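Local coordinates for protein GphF Dehydratase 1 (Archangium violaceum, PDB 6MBF) that probably dehydrates beta-hydroxyacyl intermediates and helps to shift the resulting double bond during gephyronic acid polyketide synthesis, at residues 200-205 / 240-245; 24-29 / 62-67; 9-14 / 36-41; 209-214 / 224-229. All coordinates share one frame; numbering follows the deposited sequence.

Contact 1: residues 200-205 / 240-245; sequences PALLDA and REVRVH
L202, in the first turns of helix 200-214, stands over R240 where strand 241-248 is about to begin; their CA atoms are 7.1 Å apart, and the strand then runs past the helix with V242 turned back toward it. One side chain, L202, does nearly all the work from the helix, and its two methyls have different jobs. CD1 reaches the peptide that leads into the strand, lying 3.4 Å from R240 C and 3.6 Å from E241 N, so it rests on backbone rather than on a side chain. CD2 meets V242 CG2 at 4.0 Å, the two branched side chains crossing obliquely. CG is trans to the backbone N (chi1 -171°), which carries the fork of L202 out from the helix to the strand. V183 and L266, on strands flanking this one, also touch L202 and continue the apolar layer between helix and sheet. This is helix-on-sheet packing of the hot-dog fold. E241 and R240 start their side chains away from the helix, and E241 OE2 is hydrogen-bonded to H182. Chemically the contact is hydrophobic: E241 N, beside the CD1 methyl of L202, is buried and has no hydrogen-bonding partner in the model, so the contact offers this amide no compensating bond.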
loop_
_atom_site.group_PDB
_atom_site.type_symbol
_atom_site.label_atom_id
_atom_site.label_comp_id
_atom_site.label_asym_id
_atom_site.label_seq_id
_atom_site.Cartn_x
_atom_site.Cartn_y
_atom_site.Cartn_z
ATOM N N PRO A 200 0.340 4.358 -4.831
ATOM C CA PRO A 200 0.113 2.946 -4.472
ATOM C C PRO A 200 0.900 1.970 -5.323
ATOM O O PRO A 200 1.358 0.947 -4.801
ATOM C CB PRO A 200 -1.400 2.784 -4.669
ATOM C CG PRO A 200 -1.947 4.161 -4.375
ATOM C CD PRO A 200 -0.919 5.122 -4.905
ATOM N N ALA A 201 1.081 2.263 -6.615
ATOM C CA ALA A 201 1.837 1.355 -7.475
ATOM C C ALA A 201 3.282 1.239 -7.016
ATOM O O ALA A 201 3.886 0.161 -7.101
ATOM C CB ALA A 201 1.784 1.827 -8.928
ATOM N N LEU A 202 3.865 2.346 -6.550
ATOM C CA LEU A 202 5.249 2.307 -6.095
ATOM C C LEU A 202 5.380 1.525 -4.788
ATOM O O LEU A 202 6.254 0.663 -4.653
ATOM C CB LEU A 202 5.789 3.732 -5.952
ATOM C CG LEU A 202 7.296 3.870 -5.690
ATOM C CD1 LEU A 202 7.807 5.162 -6.278
ATOM C CD2 LEU A 202 7.586 3.842 -4.201
ATOM N N LEU A 203 4.518 1.802 -3.807
ATOM C CA LEU A 203 4.622 1.060 -2.555
ATOM C C LEU A 203 4.282 -0.414 -2.752
ATOM O O LEU A 203 4.948 -1.280 -2.178
ATOM C CB LEU A 203 3.736 1.694 -1.482
ATOM C CG LEU A 203 3.912 1.074 -0.096
ATOM C CD1 LEU A 203 5.358 1.201 0.392
ATOM C CD2 LEU A 203 2.925 1.704 0.902
ATOM N N ASP A 204 3.285 -0.724 -3.592
ATOM C CA ASP A 204 3.012 -2.124 -3.918
ATOM C C ASP A 204 4.233 -2.808 -4.519
ATOM O O ASP A 204 4.510 -3.971 -4.204
ATOM C CB ASP A 204 1.829 -2.240 -4.878
ATOM C CG ASP A 204 1.654 -3.654 -5.400
ATOM O OD1 ASP A 204 1.158 -4.513 -4.642
ATOM O OD2 ASP A 204 2.029 -3.899 -6.567
ATOM N N ALA A 205 4.964 -2.114 -5.396
ATOM C CA ALA A 205 6.181 -2.695 -5.961
ATOM C C ALA A 205 7.194 -3.032 -4.866
ATOM O O ALA A 205 7.838 -4.088 -4.907
ATOM C CB ALA A 205 6.789 -1.738 -6.989
ATOM N N ARG A 240 8.684 8.996 -7.585
ATOM C CA ARG A 240 8.399 8.087 -8.689
ATOM C C ARG A 240 9.371 6.921 -8.777
ATOM O O ARG A 240 9.142 6.006 -9.576
ATOM C CB ARG A 240 8.428 8.834 -10.037
ATOM C CG ARG A 240 7.681 10.166 -10.049
ATOM C CD ARG A 240 7.547 10.706 -11.476
ATOM N NE ARG A 240 8.838 10.978 -12.101
ATOM C CZ ARG A 240 8.986 11.280 -13.386
ATOM N NH1 ARG A 240 7.921 11.334 -14.178
ATOM N NH2 ARG A 240 10.195 11.519 -13.883
ATOM N N GLU A 241 10.435 6.927 -7.978
ATOM C CA GLU A 241 11.541 6.001 -8.172
ATOM C C GLU A 241 12.314 5.916 -6.868
ATOM O O GLU A 241 12.674 6.953 -6.297
ATOM C CB GLU A 241 12.449 6.467 -9.319
ATOM C CG GLU A 241 13.570 5.496 -9.661
ATOM C CD GLU A 241 14.376 5.934 -10.874
ATOM O OE1 GLU A 241 14.180 7.076 -11.352
ATOM O OE2 GLU A 241 15.218 5.140 -11.338
ATOM N N VAL A 242 12.546 4.691 -6.382
ATOM C CA VAL A 242 13.290 4.481 -5.145
ATOM C C VAL A 242 14.158 3.238 -5.267
ATOM O O VAL A 242 13.942 2.373 -6.122
ATOM C CB VAL A 242 12.389 4.316 -3.893
ATOM C CG1 VAL A 242 11.580 5.585 -3.602
ATOM C CG2 VAL A 242 11.481 3.107 -4.048
ATOM N N ARG A 243 15.150 3.167 -4.396
ATOM C CA ARG A 243 15.761 1.905 -4.020
ATOM C C ARG A 243 15.227 1.540 -2.645
ATOM O O ARG A 243 15.135 2.393 -1.759
ATOM C CB ARG A 243 17.287 1.997 -4.009
ATOM C CG ARG A 243 17.885 2.225 -5.395
ATOM C CD ARG A 243 19.398 2.031 -5.339
ATOM N NE ARG A 243 20.024 2.177 -6.653
ATOM C CZ ARG A 243 20.477 3.324 -7.150
ATOM N NH1 ARG A 243 20.383 4.452 -6.453
ATOM N NH2 ARG A 243 21.025 3.347 -8.357
ATOM N N VAL A 244 14.834 0.287 -2.474
ATOM C CA VAL A 244 14.182 -0.137 -1.244
ATOM C C VAL A 244 15.006 -1.246 -0.611
ATOM O O VAL A 244 15.408 -2.195 -1.293
ATOM C CB VAL A 244 12.731 -0.593 -1.488
ATOM C CG1 VAL A 244 12.653 -1.633 -2.612
ATOM C CG2 VAL A 244 12.127 -1.119 -0.191
ATOM N N HIS A 245 15.282 -1.108 0.679
ATOM C CA HIS A 245 15.874 -2.179 1.462
ATOM C C HIS A 245 14.770 -2.840 2.279
ATOM O O HIS A 245 13.966 -2.149 2.911
ATOM C CB HIS A 245 16.981 -1.636 2.368
ATOM C CG HIS A 245 17.593 -2.671 3.250
ATOM N ND1 HIS A 245 17.774 -2.479 4.602
ATOM C CD2 HIS A 245 18.036 -3.924 2.985
ATOM C CE1 HIS A 245 18.320 -3.562 5.128
ATOM N NE2 HIS A 245 18.484 -4.453 4.169
#

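Contact 2: residues 24-29 / 62-67; sequences RCFTGT and ASRLLP
F26 and L65 approach from opposite directions, strand against helix end, in the way a hot-dog fold packs its long helix on its antiparallel sheet: here the last turn of helix 52-65 lies over strand 23-30. F26 CG is anti to its carbonyl carbon (chi1 -61°), which turns the ring toward the helix end. The F26 ring presents its edge, and L65 CG sits near the ring plane, 3.7 Å from F26 CE2. The fork of the leucine then opens beside that edge, with L65 CD2 3.8 Å from F26 CZ and L65 CD1 the same distance from F26 CE2. R24, two residues back on the same side of the strand, runs past L65 in the opposite direction, so that its aliphatic root lies alongside the fork. Cut back to an alanine, L65 would probably leave a gap between the F26 ring edge and the R24 aliphatic chain, with the ring less firmly held. R64 comes in differently, at a slant to the ring, with R64 CB 4.1 Å from F26 CZ. Its chain is extended from CG to NE and its guanidinium plane stands 79° from the ring, so this is aliphatic packing rather than a stacked cation. The charge is spent elsewhere: R64 NH1 makes a salt bridge to E197 and a hydrogen bond to A60 O, which fixes where the end of the chain lies. R15, on the neighbouring strand 14-15, touches both F26 and L65. At the outer end, R24 CB is placed evenly between the two prongs of L65, 3.9 Å from CD1 and 3.9 Å from CD2.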
loop_
_atom_site.group_PDB
_atom_site.type_symbol
_atom_site.label_atom_id
_atom_site.label_comp_id
_atom_site.label_asym_id
_atom_site.label_seq_id
_atom_site.Cartn_x
_atom_site.Cartn_y
_atom_site.Cartn_z
ATOM N N ARG A 24 -14.293 14.300 11.196
ATOM C CA ARG A 24 -13.939 14.663 9.834
ATOM C C ARG A 24 -14.270 13.518 8.892
ATOM O O ARG A 24 -14.239 12.347 9.281
ATOM C CB ARG A 24 -12.447 14.988 9.731
ATOM C CG ARG A 24 -11.898 15.806 10.893
ATOM C CD ARG A 24 -12.308 17.258 10.791
ATOM N NE ARG A 24 -11.382 18.143 11.497
ATOM C CZ ARG A 24 -11.612 18.676 12.694
ATOM N NH1 ARG A 24 -12.747 18.421 13.329
ATOM N NH2 ARG A 24 -10.709 19.474 13.253
ATOM N N CYS A 25 -14.549 13.854 7.635
ATOM C CA CYS A 25 -14.966 12.824 6.694
ATOM C C CYS A 25 -14.601 13.210 5.270
ATOM O O CYS A 25 -14.807 14.354 4.849
ATOM C CB CYS A 25 -16.470 12.562 6.802
ATOM S SG CYS A 25 -17.079 11.219 5.727
ATOM N N PHE A 26 -14.051 12.241 4.538
ATOM C CA PHE A 26 -13.844 12.340 3.101
ATOM C C PHE A 26 -14.703 11.282 2.418
ATOM O O PHE A 26 -14.910 10.190 2.958
ATOM C CB PHE A 26 -12.368 12.114 2.701
ATOM C CG PHE A 26 -11.395 13.104 3.299
ATOM C CD1 PHE A 26 -10.994 14.226 2.586
ATOM C CD2 PHE A 26 -10.856 12.889 4.559
ATOM C CE1 PHE A 26 -10.090 15.131 3.137
ATOM C CE2 PHE A 26 -9.954 13.791 5.116
ATOM C CZ PHE A 26 -9.571 14.909 4.396
ATOM N N THR A 27 -15.190 11.592 1.224
ATOM C CA THR A 27 -15.904 10.567 0.475
ATOM C C THR A 27 -15.663 10.744 -1.015
ATOM O O THR A 27 -15.455 11.857 -1.510
ATOM C CB THR A 27 -17.408 10.584 0.776
ATOM O OG1 THR A 27 -18.011 9.402 0.237
ATOM C CG2 THR A 27 -18.058 11.806 0.152
ATOM N N GLY A 28 -15.693 9.624 -1.728
ATOM C CA GLY A 28 -15.544 9.652 -3.166
ATOM C C GLY A 28 -16.094 8.367 -3.737
ATOM O O GLY A 28 -16.640 7.525 -3.020
ATOM N N THR A 29 -15.949 8.235 -5.050
ATOM C CA THR A 29 -16.345 7.045 -5.779
ATOM C C THR A 29 -15.152 6.528 -6.563
ATOM O O THR A 29 -14.430 7.306 -7.192
ATOM C CB THR A 29 -17.511 7.345 -6.729
ATOM O OG1 THR A 29 -18.657 7.749 -5.968
ATOM C CG2 THR A 29 -17.861 6.124 -7.553
ATOM N N ALA A 62 -3.814 12.410 6.568
ATOM C CA ALA A 62 -2.892 13.063 7.495
ATOM C C ALA A 62 -2.442 14.411 6.951
ATOM O O ALA A 62 -2.362 15.399 7.695
ATOM C CB ALA A 62 -1.684 12.167 7.754
ATOM N N SER A 63 -2.150 14.472 5.649
ATOM C CA SER A 63 -1.657 15.713 5.066
ATOM C C SER A 63 -2.717 16.804 5.109
ATOM O O SER A 63 -2.405 17.975 5.363
ATOM C CB SER A 63 -1.204 15.475 3.629
ATOM O OG SER A 63 -0.668 16.667 3.071
ATOM N N ARG A 64 -3.973 16.441 4.874
ATOM C CA ARG A 64 -5.035 17.431 4.748
ATOM C C ARG A 64 -5.679 17.797 6.077
ATOM O O ARG A 64 -6.169 18.921 6.224
ATOM C CB ARG A 64 -6.102 16.928 3.772
ATOM C CG ARG A 64 -5.589 16.835 2.348
ATOM C CD ARG A 64 -6.322 15.770 1.519
ATOM N NE ARG A 64 -5.909 15.816 0.118
ATOM C CZ ARG A 64 -4.757 15.335 -0.341
ATOM N NH1 ARG A 64 -3.890 14.760 0.483
ATOM N NH2 ARG A 64 -4.468 15.432 -1.633
ATOM N N LEU A 65 -5.688 16.887 7.051
ATOM C CA LEU A 65 -6.355 17.151 8.323
ATOM C C LEU A 65 -5.415 17.640 9.410
ATOM O O LEU A 65 -5.841 18.401 10.286
ATOM C CB LEU A 65 -7.054 15.888 8.836
ATOM C CG LEU A 65 -8.235 15.364 8.030
ATOM C CD1 LEU A 65 -8.808 14.117 8.686
ATOM C CD2 LEU A 65 -9.296 16.442 7.890
ATOM N N LEU A 66 -4.170 17.200 9.394
ATOM C CA LEU A 66 -3.320 17.466 10.544
ATOM C C LEU A 66 -2.401 18.644 10.276
ATOM O O LEU A 66 -1.910 18.810 9.152
ATOM C CB LEU A 66 -2.478 16.239 10.888
ATOM C CG LEU A 66 -3.298 15.016 11.303
ATOM C CD1 LEU A 66 -2.397 13.833 11.560
ATOM C CD2 LEU A 66 -4.142 15.318 12.536
ATOM N N PRO A 67 -2.152 19.463 11.293
ATOM C CA PRO A 67 -1.347 20.668 11.092
ATOM C C PRO A 67 0.134 20.357 10.954
ATOM O O PRO A 67 0.642 19.335 11.429
ATOM C CB PRO A 67 -1.602 21.469 12.370
ATOM C CG PRO A 67 -1.789 20.406 13.408
ATOM C CD PRO A 67 -2.556 19.302 12.705
#

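Contact 3: residues 9-14 / 36-41; sequences HPLLGR and AYLGEH
L11 and Y37 meet head-on: the leucine fork comes from one side and the phenol oxygen from the other, with L11 CD1 3.6 Å from Y37 OH. The second methyl is a little further off, L11 CD2 lying 4.0 Å from Y37 OH, so the hydroxyl rests against both methyls, CD1 the nearer. Beside it, L11 CD2 makes a looser apolar contact with L38 CD1 at 4.3 Å. Y37 holds CG between its backbone N and carbonyl carbon (chi1 85°), a choice that swings the ring from the short 3-10 turn 36-38 across to the other loop, while L38 CG lies over one face of the ring, offset toward its rim. The oxygen keeps its polar life elsewhere, in a hydrogen bond with T53 OG1. On the other side the loop that carries L11 is folded round H9. The imidazole atom H9 ND1 accepts two backbone hydrogens, from L12 N at 3.0 Å in a nearly straight bond (173°) and from L11 N, also 3.0 Å from H9 ND1, with a more bent one (159°). Both donors are tilted out of the ring plane, and P10 CD lies over one face of the imidazole, displaced to its rim. H9 NE2 bonds to E56 OE2, which fixes the ring's rotation and ties the turn to helix 52-65. The contact is buried between the two hot-dog helices and strand 23-30: M57 of helix 52-65 and P200 at the start of helix 200-214 touch L11, P200 also touches Y37, and V30 of strand 23-30 packs on L38.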
loop_
_atom_site.group_PDB
_atom_site.type_symbol
_atom_site.label_atom_id
_atom_site.label_comp_id
_atom_site.label_asym_id
_atom_site.label_seq_id
_atom_site.Cartn_x
_atom_site.Cartn_y
_atom_site.Cartn_z
ATOM N N HIS A 9 -8.437 14.247 -4.295
ATOM C CA HIS A 9 -7.518 13.116 -4.253
ATOM C C HIS A 9 -8.162 11.924 -4.950
ATOM O O HIS A 9 -9.364 11.686 -4.780
ATOM C CB HIS A 9 -7.170 12.745 -2.807
ATOM C CG HIS A 9 -6.144 11.655 -2.680
ATOM N ND1 HIS A 9 -6.472 10.315 -2.724
ATOM C CD2 HIS A 9 -4.803 11.708 -2.493
ATOM C CE1 HIS A 9 -5.376 9.591 -2.570
ATOM N NE2 HIS A 9 -4.349 10.411 -2.432
ATOM N N PRO A 10 -7.410 11.146 -5.738
ATOM C CA PRO A 10 -8.046 10.097 -6.560
ATOM C C PRO A 10 -8.687 8.979 -5.755
ATOM O O PRO A 10 -9.508 8.235 -6.311
ATOM C CB PRO A 10 -6.885 9.557 -7.412
ATOM C CG PRO A 10 -5.799 10.576 -7.309
ATOM C CD PRO A 10 -5.957 11.213 -5.957
ATOM N N LEU A 11 -8.329 8.821 -4.483
ATOM C CA LEU A 11 -8.907 7.797 -3.619
ATOM C C LEU A 11 -9.717 8.368 -2.465
ATOM O O LEU A 11 -10.791 7.841 -2.143
ATOM C CB LEU A 11 -7.781 6.908 -3.071
ATOM C CG LEU A 11 -6.992 6.142 -4.130
ATOM C CD1 LEU A 11 -5.710 5.616 -3.509
ATOM C CD2 LEU A 11 -7.836 5.004 -4.686
ATOM N N LEU A 12 -9.225 9.443 -1.836
ATOM C CA LEU A 12 -9.949 10.100 -0.753
ATOM C C LEU A 12 -11.241 10.740 -1.242
ATOM O O LEU A 12 -12.232 10.805 -0.502
ATOM C CB LEU A 12 -9.076 11.183 -0.120
ATOM C CG LEU A 12 -8.258 10.921 1.133
ATOM C CD1 LEU A 12 -7.752 12.263 1.645
ATOM C CD2 LEU A 12 -9.079 10.212 2.186
ATOM N N GLY A 13 -11.233 11.260 -2.461
ATOM C CA GLY A 13 -12.364 12.046 -2.928
ATOM C C GLY A 13 -12.268 13.454 -2.382
ATOM O O GLY A 13 -11.195 14.067 -2.402
ATOM N N ARG A 14 -13.379 13.966 -1.864
ATOM C CA ARG A 14 -13.442 15.331 -1.365
ATOM C C ARG A 14 -13.820 15.333 0.109
ATOM O O ARG A 14 -14.542 14.447 0.585
ATOM C CB ARG A 14 -14.457 16.165 -2.160
ATOM C CG ARG A 14 -15.842 15.545 -2.213
ATOM C CD ARG A 14 -16.811 16.403 -3.013
ATOM N NE ARG A 14 -17.093 17.656 -2.324
ATOM C CZ ARG A 14 -18.161 17.863 -1.560
ATOM N NH1 ARG A 14 -19.067 16.905 -1.400
ATOM N NH2 ARG A 14 -18.325 19.035 -0.963
ATOM N N ALA A 36 -7.008 3.328 -12.455
ATOM C CA ALA A 36 -6.963 2.119 -13.276
ATOM C C ALA A 36 -6.286 0.954 -12.563
ATOM O O ALA A 36 -6.630 -0.206 -12.824
ATOM C CB ALA A 36 -6.249 2.411 -14.594
ATOM N N TYR A 37 -5.333 1.229 -11.666
ATOM C CA TYR A 37 -4.641 0.132 -10.993
ATOM C C TYR A 37 -5.571 -0.668 -10.089
ATOM O O TYR A 37 -5.229 -1.799 -9.719
ATOM C CB TYR A 37 -3.444 0.650 -10.173
ATOM C CG TYR A 37 -3.808 1.125 -8.781
ATOM C CD1 TYR A 37 -3.819 0.243 -7.697
ATOM C CD2 TYR A 37 -4.127 2.455 -8.539
ATOM C CE1 TYR A 37 -4.163 0.672 -6.420
ATOM C CE2 TYR A 37 -4.458 2.890 -7.262
ATOM C CZ TYR A 37 -4.480 2.000 -6.214
ATOM O OH TYR A 37 -4.824 2.438 -4.957
ATOM N N LEU A 38 -6.713 -0.097 -9.697
ATOM C CA LEU A 38 -7.714 -0.822 -8.924
ATOM C C LEU A 38 -8.331 -1.977 -9.696
ATOM O O LEU A 38 -8.994 -2.817 -9.082
ATOM C CB LEU A 38 -8.830 0.120 -8.461
ATOM C CG LEU A 38 -8.472 1.217 -7.450
ATOM C CD1 LEU A 38 -9.747 1.933 -7.036
ATOM C CD2 LEU A 38 -7.743 0.646 -6.236
ATOM N N GLY A 39 -8.149 -2.041 -11.013
ATOM C CA GLY A 39 -8.615 -3.166 -11.794
ATOM C C GLY A 39 -7.529 -4.139 -12.194
ATOM O O GLY A 39 -7.777 -5.000 -13.049
ATOM N N GLU A 40 -6.331 -4.043 -11.608
ATOM C CA GLU A 40 -5.215 -4.863 -12.061
ATOM C C GLU A 40 -4.629 -5.743 -10.958
ATOM O O GLU A 40 -3.512 -6.238 -11.105
ATOM C CB GLU A 40 -4.138 -3.976 -12.685
ATOM C CG GLU A 40 -4.655 -3.294 -13.946
ATOM C CD GLU A 40 -3.630 -3.210 -15.054
ATOM O OE1 GLU A 40 -2.479 -3.645 -14.846
ATOM O OE2 GLU A 40 -3.983 -2.690 -16.134
ATOM N N HIS A 41 -5.368 -5.977 -9.875
ATOM C CA HIS A 41 -4.959 -6.943 -8.867
ATOM C C HIS A 41 -6.110 -7.890 -8.565
ATOM O O HIS A 41 -7.208 -7.443 -8.216
ATOM C CB HIS A 41 -4.494 -6.259 -7.582
ATOM C CG HIS A 41 -4.196 -7.220 -6.472
ATOM N ND1 HIS A 41 -4.967 -7.297 -5.332
ATOM C CD2 HIS A 41 -3.231 -8.162 -6.341
ATOM C CE1 HIS A 41 -4.481 -8.234 -4.537
ATOM N NE2 HIS A 41 -3.422 -8.769 -5.119
#

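Contact 4: residues 209-214 / 224-229; sequences CVFALI and FVPLGC
I214, whose N is hydrogen-bonded to V210 O at 3.0 Å in the last turns of helix 200-214, packs on F224 in the helix-on-sheet core of a hot-dog fold. The helix end runs at 136° to strand 224-229, their axes 10.4 Å apart at the closest. F211 CG is anti to its carbonyl carbon (chi1 -67°), which sends the ring from the helix toward the strand. There the end of the ring packs on the F224 carbonyl, with F211 CZ 3.5 Å from F224 O, a packing contact and not a bond. F211 and F224 slide past each other in opposite directions, and F211 CE1 reaches F224 CB at 4.2 Å. P226 CD comes more loosely to the F211 ring edge. An alanine here, instead of F211, is likely to leave a gap against the F224 carbonyl and P226, where Y162 and L282 also pack on the ring. F224 has further partners: its N bonds to Y215 OH, and its ring meets H260 edge-to-face. The closest apolar touch comes from the I214 side chain, which slants across to the F224 ring and brings its methyl CG2 to 3.4 Å from F224 CE2.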
loop_
_atom_site.group_PDB
_atom_site.type_symbol
_atom_site.label_atom_id
_atom_site.label_comp_id
_atom_site.label_asym_id
_atom_site.label_seq_id
_atom_site.Cartn_x
_atom_site.Cartn_y
_atom_site.Cartn_z
ATOM N N CYS A 209 8.629 -6.863 -3.715
ATOM C CA CYS A 209 9.988 -7.320 -3.440
ATOM C C CYS A 209 10.008 -8.305 -2.276
ATOM O O CYS A 209 10.762 -9.290 -2.298
ATOM C CB CYS A 209 10.905 -6.132 -3.143
ATOM S SG CYS A 209 11.215 -5.032 -4.548
ATOM N N VAL A 210 9.187 -8.065 -1.250
ATOM C CA VAL A 210 9.086 -9.028 -0.155
ATOM C C VAL A 210 8.504 -10.337 -0.668
ATOM O O VAL A 210 8.995 -11.425 -0.328
ATOM C CB VAL A 210 8.247 -8.467 1.011
ATOM C CG1 VAL A 210 8.283 -9.446 2.200
ATOM C CG2 VAL A 210 8.727 -7.093 1.428
ATOM N N PHE A 211 7.461 -10.249 -1.503
ATOM C CA PHE A 211 6.860 -11.447 -2.094
ATOM C C PHE A 211 7.892 -12.263 -2.857
ATOM O O PHE A 211 7.927 -13.498 -2.751
ATOM C CB PHE A 211 5.729 -11.063 -3.051
ATOM C CG PHE A 211 4.523 -10.443 -2.395
ATOM C CD1 PHE A 211 4.324 -10.495 -1.024
ATOM C CD2 PHE A 211 3.557 -9.840 -3.186
ATOM C CE1 PHE A 211 3.180 -9.934 -0.460
ATOM C CE2 PHE A 211 2.421 -9.273 -2.625
ATOM C CZ PHE A 211 2.238 -9.325 -1.262
ATOM N N ALA A 212 8.725 -11.589 -3.656
ATOM C CA ALA A 212 9.708 -12.289 -4.476
ATOM C C ALA A 212 10.694 -13.067 -3.615
ATOM O O ALA A 212 11.132 -14.156 -3.998
ATOM C CB ALA A 212 10.443 -11.292 -5.378
ATOM N N LEU A 213 11.056 -12.533 -2.444
ATOM C CA LEU A 213 11.931 -13.283 -1.548
ATOM C C LEU A 213 11.209 -14.487 -0.953
ATOM O O LEU A 213 11.739 -15.606 -0.960
ATOM C CB LEU A 213 12.466 -12.369 -0.446
ATOM C CG LEU A 213 13.909 -11.941 -0.684
ATOM C CD1 LEU A 213 13.985 -11.045 -1.921
ATOM C CD2 LEU A 213 14.459 -11.243 0.542
ATOM N N ILE A 214 9.989 -14.278 -0.450
ATOM C CA ILE A 214 9.212 -15.370 0.132
ATOM C C ILE A 214 9.043 -16.510 -0.872
ATOM O O ILE A 214 9.310 -17.675 -0.560
ATOM C CB ILE A 214 7.846 -14.853 0.619
ATOM C CG1 ILE A 214 8.015 -13.912 1.820
ATOM C CG2 ILE A 214 6.928 -16.013 0.954
ATOM C CD1 ILE A 214 6.777 -13.083 2.106
ATOM N N PHE A 224 0.218 -14.442 -0.092
ATOM C CA PHE A 224 0.301 -13.548 1.052
ATOM C C PHE A 224 -0.344 -12.203 0.741
ATOM O O PHE A 224 -0.177 -11.651 -0.351
ATOM C CB PHE A 224 1.759 -13.349 1.463
ATOM C CG PHE A 224 2.381 -14.578 2.061
ATOM C CD1 PHE A 224 2.213 -14.872 3.412
ATOM C CD2 PHE A 224 3.104 -15.458 1.273
ATOM C CE1 PHE A 224 2.771 -16.019 3.962
ATOM C CE2 PHE A 224 3.661 -16.606 1.821
ATOM C CZ PHE A 224 3.495 -16.885 3.158
ATOM N N VAL A 225 -1.073 -11.680 1.722
ATOM C CA VAL A 225 -1.772 -10.403 1.627
ATOM C C VAL A 225 -1.392 -9.548 2.832
ATOM O O VAL A 225 -1.335 -10.068 3.955
ATOM C CB VAL A 225 -3.293 -10.628 1.558
ATOM C CG1 VAL A 225 -4.041 -9.322 1.696
ATOM C CG2 VAL A 225 -3.652 -11.322 0.250
ATOM N N PRO A 226 -1.119 -8.252 2.665
ATOM C CA PRO A 226 -0.877 -7.394 3.837
ATOM C C PRO A 226 -2.141 -7.279 4.675
ATOM O O PRO A 226 -3.203 -6.900 4.168
ATOM C CB PRO A 226 -0.482 -6.045 3.223
ATOM C CG PRO A 226 -0.115 -6.343 1.804
ATOM C CD PRO A 226 -0.919 -7.533 1.396
ATOM N N LEU A 227 -2.032 -7.642 5.953
ATOM C CA LEU A 227 -3.139 -7.515 6.890
ATOM C C LEU A 227 -2.912 -6.445 7.939
ATOM O O LEU A 227 -3.871 -6.041 8.603
ATOM C CB LEU A 227 -3.409 -8.848 7.605
ATOM C CG LEU A 227 -4.124 -9.920 6.777
ATOM C CD1 LEU A 227 -4.769 -10.959 7.688
ATOM C CD2 LEU A 227 -5.156 -9.287 5.845
ATOM N N GLY A 228 -1.682 -5.988 8.107
ATOM C CA GLY A 228 -1.426 -4.984 9.119
ATOM C C GLY A 228 -0.097 -4.323 8.859
ATOM O O GLY A 228 0.713 -4.786 8.055
ATOM N N CYS A 229 0.109 -3.215 9.560
ATOM C CA CYS A 229 1.349 -2.456 9.461
ATOM C C CYS A 229 1.489 -1.667 10.753
ATOM O O CYS A 229 0.576 -0.911 11.106
ATOM C CB CYS A 229 1.284 -1.532 8.246
ATOM S SG CYS A 229 2.721 -0.560 7.932
#

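Contacts 1 and 4 share helix 200-214 and lay its two ends on the sheet of the second hot-dog half; contact 2 does the equivalent for the end of helix 52-65 in the first, and lies furthest from the chain's centre. Contacts 3 and 4 are buried, whereas 1 and 2 have arginines at their margins. All four are mainly apolar, but their settings differ: contact 1 leaves an amide partnerless, contact 2 has a salt-bridged arginine, contact 3 an imidazole holding its own loop, and contact 4 rests on two phenylalanines. P200 of contact 1 joins the halves by packing on Y37 and L11 of contact 3. Within the first half, R14 N probably hydrogen-bonds to T27 O, tying contact 3 to contact 2.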